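Local coordinates for ATP-dependent protease (Xanthomonas campestris pv. campestris, PDB 7CAY), which probably binds protein substrates, as does the N-terminal substrate-recognition domain of Lon peptidase, to which its fold is homologous, at residues A[14-19]-A[48-53]; A[130-135]-A[158-163]. All coordinates share one frame; numbering follows the deposited sequence.

Contact 1 of 2, residues A[14-19]-A[48-53]; sequences HSVLLP and VCLILD
His14 and Ile51 meet ring to methyl. CD1 of Ile51 lies over one face of the imidazole, 3.6 Å from the ring centroid and 23° off the ring normal. This is a CH-pi contact. The methyl is shifted toward the rim on the ND1 side, and CD1 comes within 3.3 Å of ND1. The CB of His14 points away from segment 48-53. CG is anti to the carbonyl carbon and beside the backbone N (chi1 -70°).

Leu50 faces the loop directly. Its CG is anti to the backbone N (chi1 169°), and its two methyls have different partners. CD1 lies against the backbone where His14 joins Ser15, 3.4 Å from the His14 carbonyl carbon C. CD2 turns to Val16 and lies 3.7 Å from its CG1. That same CG1 also meets CB of Leu50, and the two side chains cross obliquely. Further along, Leu17 and Val48 point toward each other, with CB of Leu17 3.9 Å from CG1 of Val48. No hydrogen bond joins the two segments. The contacts are apolar, except that methyls also meet the imidazole and the His14-Ser15 peptide.

Leu17 and Val48 are buried, while His14 is exposed. The loop 14-19 connects strand 6-13 to strand 22-27 in the beta-rich part of the Lon N-terminal fold. It runs over the face of strand 47-51 that carries Val48 and Leu50. That strand pairs in parallel with strand 6-13 and antiparallel with strand 66-74. Thr68 of strand 66-74 hydrogen-bonds Leu17 O through OG1. Helix 169-177 also meets the loop: Glu169 accepts a hydrogen bond from Val16 N, and Arg172 and Leu173 touch the Val16 side chain.

Contact 2 of 2, residues A[130-135]-A[158-163]; sequences TVLERM and GWRLAE
Leu132 and Leu161 pack together where helices 126-134 and 154-164 cross in the helical part of the Lon N-terminal domain. The axes of segments 130-134 and 158-163 approach to 10.2 Å, with 55° between their directions. No hydrogen bond crosses between them, and the interface is aliphatic with one sulfur.

Leu132 can be followed outward. Its CB points at the other helix and meets CD2 of Leu161 at 3.7 Å, with CG of Leu161 slightly farther. CG is anti to the backbone N (chi1 172°), and the chain then forks. CD1 touches both CD2 of Leu161 and CB of Arg160. CD2 packs on CB of Arg160 alone across this contact, at 3.7 Å. Leu132 thus spans two successive residues of helix 154-164. Trp156 and Val157 of that helix also touch it.

Leu161 divides its methyls. CD1 reaches CG1 of Val131, while CD2 serves Leu132 and Met135. Leu188 of helix 181-190 also packs on this side chain.

Arg160 gives only its base to the leucine. The chain bends at chi2 and chi3 and carries the guanidinium off from Leu132. NH1 probably hydrogen-bonds Pro19 O, and NH2 forms a salt bridge with OE1 of Glu163. Just after helix 130-134, Met135, extended beyond CG, crosses Leu161 at about a right angle, with SD 4.1 Å from Leu161 CD2.

Contact 1 lies in the beta-rich part of the chain and contact 2 among the helices, with centres about 20 Å apart. Both segments of contact 1 come earlier in the chain than those of contact 2. They still touch, because Leu18 and Pro19 run on from the strand contact to helix 154-164. Pro19 O lies 2.6 Å from NH1 of Arg160, a probable hydrogen bond. CG of Pro19 packs 3.5 Å from CE2 of Trp159, and CD1 of Leu18 lies 3.7 Å from CB of Ala162. Segment 158-163 therefore has helix 126-134 on one flank and the loop 14-19 on another, joining the two parts of the domain.

Contact 1 of 2, residues A[14-19]-A[48-53]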
loop_
_atom_site.group_PDB
_atom_site.type_symbol
_atom_site.label_atom_id
_atom_site.label_comp_id
_atom_site.label_asym_id
_atom_site.label_seq_id
_atom_site.Cartn_x
_atom_site.Cartn_y
_atom_site.Cartn_z
ATOM N N HIS A 14 0.504 9.358 5.855
ATOM C CA HIS A 14 1.503 10.254 5.283
ATOM C C HIS A 14 2.592 9.514 4.524
ATOM O O HIS A 14 3.663 10.082 4.276
ATOM C CB HIS A 14 2.123 11.118 6.384
ATOM C CG HIS A 14 1.189 12.146 6.940
ATOM N ND1 HIS A 14 0.999 13.376 6.348
ATOM C CD2 HIS A 14 0.386 12.126 8.030
ATOM C CE1 HIS A 14 0.126 14.071 7.054
ATOM N NE2 HIS A 14 -0.263 13.335 8.079
ATOM N N SER A 15 2.335 8.265 4.153
ATOM C CA SER A 15 3.282 7.453 3.406
ATOM C C SER A 15 2.504 6.359 2.696
ATOM O O SER A 15 1.575 5.786 3.270
ATOM C CB SER A 15 4.344 6.847 4.324
ATOM O OG SER A 15 3.732 6.087 5.351
ATOM N N VAL A 16 2.877 6.077 1.449
ATOM C CA VAL A 16 2.174 5.040 0.707
ATOM C C VAL A 16 2.540 3.673 1.277
ATOM O O VAL A 16 3.632 3.467 1.832
ATOM C CB VAL A 16 2.489 5.117 -0.800
ATOM C CG1 VAL A 16 2.595 6.569 -1.247
ATOM C CG2 VAL A 16 3.755 4.346 -1.138
ATOM N N LEU A 17 1.606 2.737 1.169
ATOM C CA LEU A 17 1.830 1.354 1.558
ATOM C C LEU A 17 2.055 0.530 0.297
ATOM O O LEU A 17 1.153 0.410 -0.539
ATOM C CB LEU A 17 0.647 0.807 2.356
ATOM C CG LEU A 17 0.793 -0.655 2.778
ATOM C CD1 LEU A 17 2.052 -0.850 3.614
ATOM C CD2 LEU A 17 -0.436 -1.113 3.542
ATOM N N LEU A 18 3.250 -0.014 0.154
ATOM C CA LEU A 18 3.530 -0.827 -1.015
ATOM C C LEU A 18 2.957 -2.231 -0.827
ATOM O O LEU A 18 2.819 -2.705 0.304
ATOM C CB LEU A 18 5.031 -0.906 -1.259
ATOM C CG LEU A 18 5.753 0.440 -1.334
ATOM C CD1 LEU A 18 7.246 0.235 -1.521
ATOM C CD2 LEU A 18 5.182 1.296 -2.450
ATOM N N PRO A 19 2.592 -2.903 -1.919
ATOM C CA PRO A 19 2.070 -4.269 -1.796
ATOM C C PRO A 19 3.097 -5.202 -1.171
ATOM O O PRO A 19 4.289 -5.144 -1.478
ATOM C CB PRO A 19 1.759 -4.660 -3.246
ATOM C CG PRO A 19 1.542 -3.358 -3.943
ATOM C CD PRO A 19 2.494 -2.397 -3.298
ATOM N N VAL A 48 -5.374 1.787 2.404
ATOM C CA VAL A 48 -4.480 2.847 2.859
ATOM C C VAL A 48 -4.129 3.714 1.659
ATOM O O VAL A 48 -3.620 3.210 0.649
ATOM C CB VAL A 48 -3.213 2.281 3.517
ATOM C CG1 VAL A 48 -2.088 3.296 3.453
ATOM C CG2 VAL A 48 -3.501 1.884 4.955
ATOM N N CYS A 49 -4.406 5.011 1.767
ATOM C CA CYS A 49 -4.079 5.977 0.730
ATOM C C CYS A 49 -3.193 7.071 1.306
ATOM O O CYS A 49 -3.441 7.568 2.407
ATOM C CB CYS A 49 -5.340 6.605 0.133
ATOM S SG CYS A 49 -6.152 5.605 -1.127
ATOM N N LEU A 50 -2.158 7.437 0.558
ATOM C CA LEU A 50 -1.380 8.619 0.894
ATOM C C LEU A 50 -2.229 9.871 0.685
ATOM O O LEU A 50 -2.836 10.049 -0.377
ATOM C CB LEU A 50 -0.118 8.675 0.037
ATOM C CG LEU A 50 0.673 9.982 0.094
ATOM C CD1 LEU A 50 1.459 10.083 1.390
ATOM C CD2 LEU A 50 1.588 10.120 -1.112
ATOM N N ILE A 51 -2.282 10.734 1.704
ATOM C CA ILE A 51 -3.073 11.962 1.623
ATOM C C ILE A 51 -2.232 13.103 1.071
ATOM O O ILE A 51 -1.020 12.966 0.866
ATOM C CB ILE A 51 -3.679 12.357 2.987
ATOM C CG1 ILE A 51 -2.846 11.823 4.161
ATOM C CG2 ILE A 51 -5.127 11.903 3.080
ATOM C CD1 ILE A 51 -1.508 12.514 4.366
ATOM N N LEU A 52 -2.875 14.236 0.816
ATOM C CA LEU A 52 -2.171 15.423 0.351
ATOM C C LEU A 52 -2.939 16.653 0.819
ATOM O O LEU A 52 -3.175 17.594 0.059
ATOM C CB LEU A 52 -2.004 15.417 -1.169
ATOM C CG LEU A 52 -2.597 14.260 -1.977
ATOM C CD1 LEU A 52 -3.575 14.775 -3.012
ATOM C CD2 LEU A 52 -1.501 13.434 -2.638
ATOM N N ASP A 53 -3.342 16.656 2.086
ATOM C CA ASP A 53 -4.224 17.690 2.621
ATOM C C ASP A 53 -3.473 18.840 3.288
ATOM O O ASP A 53 -3.899 19.318 4.345
ATOM C CB ASP A 53 -5.205 17.059 3.601
#

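Contact 2 of 2, residues A[130-135]-A[158-163]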
loop_
_atom_site.group_PDB
_atom_site.type_symbol
_atom_site.label_atom_id
_atom_site.label_comp_id
_atom_site.label_asym_id
_atom_site.label_seq_id
_atom_site.Cartn_x
_atom_site.Cartn_y
_atom_site.Cartn_z
ATOM N N THR A 130 20.054 -8.575 -8.271
ATOM C CA THR A 130 21.270 -8.853 -7.514
ATOM C C THR A 130 21.523 -7.780 -6.461
ATOM O O THR A 130 22.008 -8.082 -5.363
ATOM C CB THR A 130 22.464 -8.967 -8.461
ATOM O OG1 THR A 130 22.130 -9.836 -9.550
ATOM C CG2 THR A 130 23.674 -9.528 -7.728
ATOM N N VAL A 131 21.199 -6.523 -6.774
ATOM C CA VAL A 131 21.376 -5.452 -5.798
ATOM C C VAL A 131 20.344 -5.569 -4.679
ATOM O O VAL A 131 20.597 -5.146 -3.543
ATOM C CB VAL A 131 21.319 -4.079 -6.498
ATOM C CG1 VAL A 131 20.008 -3.911 -7.249
ATOM C CG2 VAL A 131 21.519 -2.944 -5.500
ATOM N N LEU A 132 19.179 -6.155 -4.966
ATOM C CA LEU A 132 18.183 -6.365 -3.920
ATOM C C LEU A 132 18.618 -7.465 -2.959
ATOM O O LEU A 132 18.535 -7.301 -1.736
ATOM C CB LEU A 132 16.827 -6.704 -4.537
ATOM C CG LEU A 132 15.759 -7.138 -3.530
ATOM C CD1 LEU A 132 15.404 -6.004 -2.574
ATOM C CD2 LEU A 132 14.517 -7.656 -4.234
ATOM N N GLU A 133 19.084 -8.597 -3.499
ATOM C CA GLU A 133 19.503 -9.708 -2.648
ATOM C C GLU A 133 20.628 -9.306 -1.703
ATOM O O GLU A 133 20.685 -9.790 -0.567
ATOM C CB GLU A 133 19.925 -10.903 -3.507
ATOM C CG GLU A 133 20.567 -12.033 -2.714
ATOM C CD GLU A 133 20.657 -13.336 -3.489
ATOM O OE1 GLU A 133 20.715 -13.294 -4.736
ATOM O OE2 GLU A 133 20.663 -14.405 -2.841
ATOM N N ARG A 134 21.519 -8.412 -2.142
ATOM C CA ARG A 134 22.587 -7.942 -1.266
ATOM C C ARG A 134 22.024 -7.224 -0.046
ATOM O O ARG A 134 22.507 -7.418 1.077
ATOM C CB ARG A 134 23.532 -7.025 -2.039
ATOM N N MET A 135 20.999 -6.399 -0.242
ATOM C CA MET A 135 20.415 -5.646 0.859
ATOM C C MET A 135 19.752 -6.589 1.857
ATOM O O MET A 135 18.998 -7.490 1.473
ATOM C CB MET A 135 19.404 -4.631 0.328
ATOM C CG MET A 135 19.985 -3.630 -0.663
ATOM S SD MET A 135 18.790 -2.406 -1.242
ATOM C CE MET A 135 19.833 -1.388 -2.287
ATOM N N GLY A 158 10.464 -5.429 -7.671
ATOM C CA GLY A 158 10.101 -4.026 -7.788
ATOM C C GLY A 158 9.524 -3.465 -6.502
ATOM O O GLY A 158 9.930 -2.396 -6.039
ATOM N N TRP A 159 8.566 -4.180 -5.906
ATOM C CA TRP A 159 7.985 -3.728 -4.648
ATOM C C TRP A 159 8.984 -3.756 -3.497
ATOM O O TRP A 159 8.808 -3.017 -2.525
ATOM C CB TRP A 159 6.764 -4.579 -4.284
ATOM C CG TRP A 159 5.582 -4.439 -5.218
ATOM C CD1 TRP A 159 4.838 -5.453 -5.750
ATOM C CD2 TRP A 159 5.008 -3.220 -5.714
ATOM N NE1 TRP A 159 3.843 -4.944 -6.548
ATOM C CE2 TRP A 159 3.924 -3.577 -6.544
ATOM C CE3 TRP A 159 5.306 -1.862 -5.541
ATOM C CZ2 TRP A 159 3.138 -2.628 -7.194
ATOM C CZ3 TRP A 159 4.530 -0.926 -6.193
ATOM C CH2 TRP A 159 3.458 -1.311 -7.009
ATOM N N ARG A 160 10.026 -4.585 -3.581
ATOM C CA ARG A 160 10.965 -4.708 -2.471
ATOM C C ARG A 160 12.032 -3.620 -2.517
ATOM O O ARG A 160 12.339 -3.000 -1.492
ATOM C CB ARG A 160 11.608 -6.095 -2.474
ATOM C CG ARG A 160 10.638 -7.217 -2.147
ATOM C CD ARG A 160 10.035 -7.054 -0.761
ATOM N NE ARG A 160 8.589 -7.246 -0.781
ATOM C CZ ARG A 160 7.706 -6.252 -0.777
ATOM N NH1 ARG A 160 6.408 -6.517 -0.801
ATOM N NH2 ARG A 160 8.120 -4.993 -0.740
ATOM N N LEU A 161 12.621 -3.390 -3.695
ATOM C CA LEU A 161 13.592 -2.308 -3.833
ATOM C C LEU A 161 12.961 -0.961 -3.512
ATOM O O LEU A 161 13.581 -0.114 -2.855
ATOM C CB LEU A 161 14.178 -2.301 -5.244
ATOM C CG LEU A 161 15.334 -3.259 -5.523
ATOM C CD1 LEU A 161 15.864 -3.033 -6.927
ATOM C CD2 LEU A 161 16.432 -3.063 -4.494
ATOM N N ALA A 162 11.723 -0.748 -3.968
ATOM C CA ALA A 162 11.009 0.486 -3.660
ATOM C C ALA A 162 10.883 0.705 -2.160
ATOM O O ALA A 162 10.934 1.848 -1.692
ATOM C CB ALA A 162 9.627 0.458 -4.312
ATOM N N GLU A 163 10.730 -0.372 -1.392
ATOM C CA GLU A 163 10.600 -0.252 0.055
ATOM C C GLU A 163 11.940 0.052 0.718
ATOM O O GLU A 163 12.014 0.908 1.606
ATOM C CB GLU A 163 9.997 -1.537 0.623
ATOM C CG GLU A 163 9.657 -1.480 2.100
ATOM C CD GLU A 163 9.090 -2.788 2.615
ATOM O OE1 GLU A 163 8.797 -3.677 1.786
ATOM O OE2 GLU A 163 8.942 -2.928 3.848
#